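Local coordinates for protein VIN1 (Oscarella pearsei, PDB 6BFI) that binds actin filaments as a sponge member of the vinculin/alpha-catenin family and may play a role in cell-cell adhesion, at residues N163-P166 with G167-M171; I299-G302 with R303-A306; E359-Q362 with E363-A367. All coordinates share one frame; numbering follows the deposited sequence.

Interaction 1 of 3, residues N163-P166 with G167-M171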
# COMPACT_ATOMS: atom_id res chain seq x y z
N ASN A 163 -21.98 -29.49 10.05
CA ASN A 163 -20.61 -29.98 10.03
C ASN A 163 -19.60 -28.90 9.67
O ASN A 163 -18.43 -29.01 10.05
CB ASN A 163 -20.47 -31.14 9.04
CG ASN A 163 -21.43 -32.27 9.32
OD1 ASN A 163 -22.06 -32.32 10.38
ND2 ASN A 163 -21.55 -33.20 8.38
N LEU A 164 -20.03 -27.86 8.96
CA LEU A 164 -19.13 -26.80 8.51
C LEU A 164 -18.92 -25.71 9.54
O LEU A 164 -17.82 -25.15 9.62
CB LEU A 164 -19.67 -26.18 7.22
CG LEU A 164 -18.79 -25.12 6.54
CD1 LEU A 164 -17.52 -25.76 6.00
CD2 LEU A 164 -19.55 -24.39 5.44
N THR A 165 -19.94 -25.40 10.34
CA THR A 165 -19.81 -24.34 11.34
C THR A 165 -18.74 -24.63 12.39
O THR A 165 -17.90 -23.75 12.64
CB THR A 165 -21.17 -24.05 11.98
OG1 THR A 165 -22.06 -23.53 10.98
CG2 THR A 165 -21.03 -23.04 13.10
N PRO A 166 -18.71 -25.81 13.04
CA PRO A 166 -17.67 -26.02 14.07
C PRO A 166 -16.26 -26.03 13.50
O PRO A 166 -15.34 -25.52 14.15
CB PRO A 166 -18.06 -27.37 14.68
CG PRO A 166 -18.81 -28.06 13.61
CD PRO A 166 -19.59 -26.99 12.92
N GLY A 167 -16.06 -26.59 12.31
CA GLY A 167 -14.75 -26.55 11.69
C GLY A 167 -14.31 -25.14 11.35
O GLY A 167 -13.16 -24.75 11.62
N MET A 168 -15.21 -24.34 10.77
CA MET A 168 -14.90 -22.95 10.47
C MET A 168 -14.54 -22.18 11.73
O MET A 168 -13.58 -21.39 11.75
CB MET A 168 -16.07 -22.29 9.75
CG MET A 168 -16.11 -22.55 8.25
SD MET A 168 -14.76 -21.74 7.40
CE MET A 168 -15.06 -22.23 5.70
N THR A 169 -15.31 -22.38 12.81
CA THR A 169 -14.99 -21.72 14.07
C THR A 169 -13.63 -22.15 14.59
O THR A 169 -12.84 -21.32 15.07
CB THR A 169 -16.09 -22.00 15.10
OG1 THR A 169 -17.30 -21.35 14.70
CG2 THR A 169 -15.68 -21.49 16.48
N SER A 170 -13.32 -23.45 14.49
CA SER A 170 -12.02 -23.94 14.94
C SER A 170 -10.88 -23.34 14.13
O SER A 170 -9.78 -23.14 14.65
CB SER A 170 -11.98 -25.47 14.85
OG SER A 170 -12.01 -25.90 13.50
N MET A 171 -11.12 -23.06 12.84
CA MET A 171 -10.08 -22.42 12.04
C MET A 171 -9.92 -20.95 12.42
O MET A 171 -8.79 -20.46 12.60
CB MET A 171 -10.42 -22.55 10.55
CG MET A 171 -9.38 -21.93 9.62
SD MET A 171 -9.84 -22.03 7.88
CE MET A 171 -11.28 -20.96 7.84
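M168 N bonds to L164 O, T169 N to T165 O (2.9 Å) and S170 N to P166 O, so the alpha-helical i to i+4 pattern runs from 163-166 into 167-171, although the helix is kinked where the nitrogen of P166, lacking a hydrogen, makes no bond to the preceding turn. One turn apart, L164 and M168 lie side by side and point the same way, touching through L164 CG and M168 CG at 4.1 Å. L164 sets its CG anti to the backbone N (chi1 -176°), which carries the isobutyl group along the helix to the methionine; M168 bends at chi2, and its CG also rests against L164 O, 3.4 Å away. This pair marks the buried side of an amphipathic helix in the all-helical vinculin architecture: M168 reaches V141 of helix 102-145 and both V198 and I202 of helix 185-215, while M171 packs on C138 and V141. T165 and T169 are exposed, as is the P166 ring. T165 O, already bonded to T169 N, receives a second, weak bond from T169 OG1 at 3.2 Å. Toward helix 102-145, S170 touches V137 and N163 ND2 bonds to Y144 OH. The S170 OG bond to G167 O is modelled at 2.5 Å, too short to be taken at face value; that carbonyl also accepts M171 N.

Interaction 2 of 3, residues I299-G302 with R303-A306; sequences ISEG and RRVA
I299 and R303 sit one turn apart on helix 289-306 and run side by side, with the isoleucine CG2 methyl against one face of the guanidinium, 3.5 Å from R303 NE. The arginine chain is extended from CG to NE, its CG anti to the carbonyl carbon (chi1 -60°), and this straight course brings the flat group alongside the methyl. Beyond the apolar contact, R303 NH2 forms salt bridges with D323 and D326 of helix 312-338, the helix that I299 also meets, at A322 and L325.

The tightly packed side is formed by I299, E301, G302, V305 and A306. Here V305 CG2 presses on E301 O at 3.3 Å, and the same carbonyl accepts V305 N at 3.0 Å; A306 CB lies close over G302 O, which takes the A306 amide. The valine continues onto I364, A367 and L368 of helix 344-375. S300 and R304 are exposed, their backbones joined by the bond from R304 N to S300 O, though helix 399-427 partly covers the R304 chain through L423 and S426. A salt bridge runs from buried E301 out to R304, which bends at chi3 (88°) and turns NE to E301 OE1 in a weak hydrogen bond of 3.4 Å. The two planes are nearly parallel, 19° apart, but offset, and OE1 lies at the guanidinium edge, near its plane. Both groups have firmer partners elsewhere: E301 OE2 and R304 NH2 each hydrogen-bond to S427 OG of helix 399-427.

E301 also touches L271 and F275 of helix 268-283, apolar surroundings that would disfavour a charge; R304 and S427 could offset the cost of burying the carboxylate and so probably support its ionised form.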
# COMPACT_ATOMS: atom_id res chain seq x y z
N ILE A 299 6.52 13.42 -21.86
CA ILE A 299 5.68 13.60 -23.04
C ILE A 299 4.99 12.29 -23.40
O ILE A 299 3.80 12.28 -23.74
CB ILE A 299 6.52 14.15 -24.21
CG1 ILE A 299 7.08 15.53 -23.86
CG2 ILE A 299 5.69 14.22 -25.48
CD1 ILE A 299 7.98 16.12 -24.93
N SER A 300 5.72 11.18 -23.32
CA SER A 300 5.12 9.87 -23.60
C SER A 300 3.99 9.57 -22.62
O SER A 300 2.96 9.00 -23.02
CB SER A 300 6.18 8.78 -23.55
OG SER A 300 6.93 8.73 -24.75
N GLU A 301 4.16 9.92 -21.35
CA GLU A 301 3.08 9.73 -20.39
C GLU A 301 1.89 10.61 -20.73
O GLU A 301 0.73 10.18 -20.62
CB GLU A 301 3.58 10.00 -18.97
CG GLU A 301 2.49 10.08 -17.91
CD GLU A 301 1.87 8.73 -17.57
OE1 GLU A 301 2.25 7.71 -18.18
OE2 GLU A 301 0.99 8.69 -16.68
N GLY A 302 2.15 11.85 -21.15
CA GLY A 302 1.06 12.73 -21.55
C GLY A 302 0.25 12.17 -22.71
O GLY A 302 -0.98 12.21 -22.70
N ARG A 303 0.94 11.64 -23.73
CA ARG A 303 0.22 11.06 -24.87
C ARG A 303 -0.48 9.77 -24.49
O ARG A 303 -1.57 9.48 -25.01
CB ARG A 303 1.19 10.84 -26.03
CG ARG A 303 1.86 12.13 -26.51
CD ARG A 303 2.84 11.89 -27.64
NE ARG A 303 3.49 13.14 -28.04
CZ ARG A 303 4.45 13.23 -28.95
NH1 ARG A 303 4.88 12.14 -29.58
NH2 ARG A 303 4.98 14.41 -29.24
N ARG A 304 0.12 8.98 -23.59
CA ARG A 304 -0.54 7.77 -23.10
C ARG A 304 -1.85 8.10 -22.42
O ARG A 304 -2.87 7.44 -22.66
CB ARG A 304 0.39 7.02 -22.14
CG ARG A 304 -0.11 5.63 -21.76
CD ARG A 304 0.58 5.11 -20.51
NE ARG A 304 -0.11 5.52 -19.29
CZ ARG A 304 -1.06 4.79 -18.69
NH1 ARG A 304 -1.42 3.62 -19.20
NH2 ARG A 304 -1.64 5.24 -17.59
N VAL A 305 -1.86 9.13 -21.57
CA VAL A 305 -3.11 9.56 -20.95
C VAL A 305 -4.05 10.15 -21.99
O VAL A 305 -5.27 10.00 -21.89
CB VAL A 305 -2.82 10.55 -19.80
CG1 VAL A 305 -4.12 11.06 -19.19
CG2 VAL A 305 -1.96 9.88 -18.74
N ALA A 306 -3.51 10.82 -23.01
CA ALA A 306 -4.35 11.39 -24.06
C ALA A 306 -5.13 10.30 -24.79
O ALA A 306 -6.30 10.50 -25.15
CB ALA A 306 -3.50 12.20 -25.04

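Interaction 3 of 3, residues E359-Q362 with E363-A367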
# COMPACT_ATOMS: atom_id res chain seq x y z
N GLU A 359 2.26 22.46 -16.67
CA GLU A 359 0.92 22.56 -17.24
C GLU A 359 0.48 21.23 -17.84
O GLU A 359 -0.71 20.88 -17.76
CB GLU A 359 0.88 23.67 -18.29
CG GLU A 359 1.03 25.06 -17.70
CD GLU A 359 1.12 26.16 -18.75
OE1 GLU A 359 0.93 25.86 -19.95
OE2 GLU A 359 1.39 27.32 -18.38
N LEU A 360 1.41 20.48 -18.43
CA LEU A 360 1.07 19.15 -18.92
C LEU A 360 0.67 18.22 -17.78
O LEU A 360 -0.31 17.48 -17.89
CB LEU A 360 2.24 18.56 -19.70
CG LEU A 360 2.08 17.11 -20.17
CD1 LEU A 360 0.83 16.96 -21.04
CD2 LEU A 360 3.31 16.64 -20.92
N GLU A 361 1.41 18.27 -16.67
CA GLU A 361 1.03 17.49 -15.49
C GLU A 361 -0.37 17.86 -15.02
O GLU A 361 -1.19 16.99 -14.72
CB GLU A 361 2.06 17.70 -14.38
CG GLU A 361 1.74 16.99 -13.08
CD GLU A 361 2.78 17.26 -12.00
OE1 GLU A 361 3.77 17.96 -12.29
OE2 GLU A 361 2.61 16.76 -10.87
N GLN A 362 -0.66 19.17 -14.97
CA GLN A 362 -1.97 19.61 -14.50
C GLN A 362 -3.08 19.13 -15.43
O GLN A 362 -4.16 18.73 -14.97
CB GLN A 362 -2.00 21.13 -14.36
CG GLN A 362 -3.26 21.65 -13.68
CD GLN A 362 -3.43 21.11 -12.27
OE1 GLN A 362 -2.46 20.85 -11.57
NE2 GLN A 362 -4.68 20.94 -11.85
N GLU A 363 -2.84 19.16 -16.74
CA GLU A 363 -3.85 18.69 -17.68
C GLU A 363 -4.03 17.17 -17.60
O GLU A 363 -5.12 16.66 -17.87
CB GLU A 363 -3.50 19.11 -19.10
CG GLU A 363 -4.61 19.87 -19.83
CD GLU A 363 -4.94 21.21 -19.18
OE1 GLU A 363 -5.67 21.22 -18.17
OE2 GLU A 363 -4.46 22.24 -19.68
N ILE A 364 -2.97 16.44 -17.24
CA ILE A 364 -3.11 15.01 -16.99
C ILE A 364 -4.03 14.78 -15.80
O ILE A 364 -4.95 13.94 -15.85
CB ILE A 364 -1.73 14.36 -16.78
CG1 ILE A 364 -0.98 14.29 -18.12
CG2 ILE A 364 -1.87 12.99 -16.16
CD1 ILE A 364 0.40 13.67 -18.00
N ARG A 365 -3.80 15.52 -14.71
CA ARG A 365 -4.71 15.43 -13.57
C ARG A 365 -6.14 15.78 -13.96
O ARG A 365 -7.09 15.13 -13.51
CB ARG A 365 -4.22 16.34 -12.44
CG ARG A 365 -2.96 15.84 -11.76
CD ARG A 365 -2.81 16.44 -10.38
NE ARG A 365 -2.44 17.85 -10.42
CZ ARG A 365 -1.19 18.29 -10.41
NH1 ARG A 365 -0.18 17.43 -10.35
NH2 ARG A 365 -0.94 19.59 -10.45
N LYS A 366 -6.31 16.80 -14.80
CA LYS A 366 -7.65 17.18 -15.23
C LYS A 366 -8.30 16.08 -16.06
O LYS A 366 -9.50 15.84 -15.95
CB LYS A 366 -7.59 18.49 -16.02
CG LYS A 366 -8.95 19.16 -16.22
CD LYS A 366 -8.79 20.64 -16.55
CE LYS A 366 -10.11 21.39 -16.37
NZ LYS A 366 -9.93 22.87 -16.45
N ALA A 367 -7.51 15.39 -16.89
CA ALA A 367 -8.05 14.31 -17.70
C ALA A 367 -8.50 13.14 -16.83
O ALA A 367 -9.57 12.56 -17.06
CB ALA A 367 -7.03 13.85 -18.73
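E363 begins the second segment with its amide bonded to E359 O at 2.9 Å, and its CB rests against that same oxygen. E359 is exposed; E363, one turn on, borders K317 and L318 of helix 312-338. Their carboxylates stay apart, E359 OE1 lying 6.5 Å from E363 OE2, and E359 is paired with K356, which probably offsets the like charge.

I364 turns to the buried side. Its CG1, anti to the carbonyl carbon (chi1 -72°), passes 3.3 Å from L360 O, the acceptor of the I364 amide, and comes within 4.4 Å of L360 CD1. L360 continues to L318 and L325 of helix 312-338, whereas I364 reaches F275 of helix 268-283.

R365 carries the polar part. Bent at chi3, it folds back over the preceding turn, where NH1 donates to E361 OE2 at 2.9 Å in a salt bridge. The bond is far from straight, 130° at the hydrogen: the oxygen lies in the guanidinium plane, but the nitrogen approaches from above the carboxylate, the two flat groups standing 71° apart. OE2 is gripped a second time by H276, and OE1 by Q279, fixing the rotation of the carboxylate. Over one guanidinium face lies Q362 CA. Q362 NE2 bonds to E498 OE2 of helix 496-519.

K366 closes the contact with its amide on Q362 O, its side chain leading away to E498 and V502. The result is a helix packed on several neighbours in the all-helical bundle architecture of the vinculin family, with L360 and I364 inward and its polar face linked to helices 268-283 and 496-519.

Overall arrangement
All three interactions are local i to i+4 contacts, each within one helix, yet they occupy different surroundings. Interaction 1 is remote: its centre lies about 52 Å from that of interaction 2 and about 53 Å from that of interaction 3, on the opposite side of the chain's centre. Interactions 2 and 3 are neighbours, with centres about 10 Å apart, and pack directly, I364 CD1 reaching G302 CA at 3.7 Å. Interaction 2 is mostly buried; the others are partly buried. Interaction 1 joins an apolar pair to hydroxyl-carbonyl contacts. The other two carry acid-arginine pairs: a weak one sharing S427 in 299-306, and a closer one in 359-367 whose acid also binds H276 and Q279.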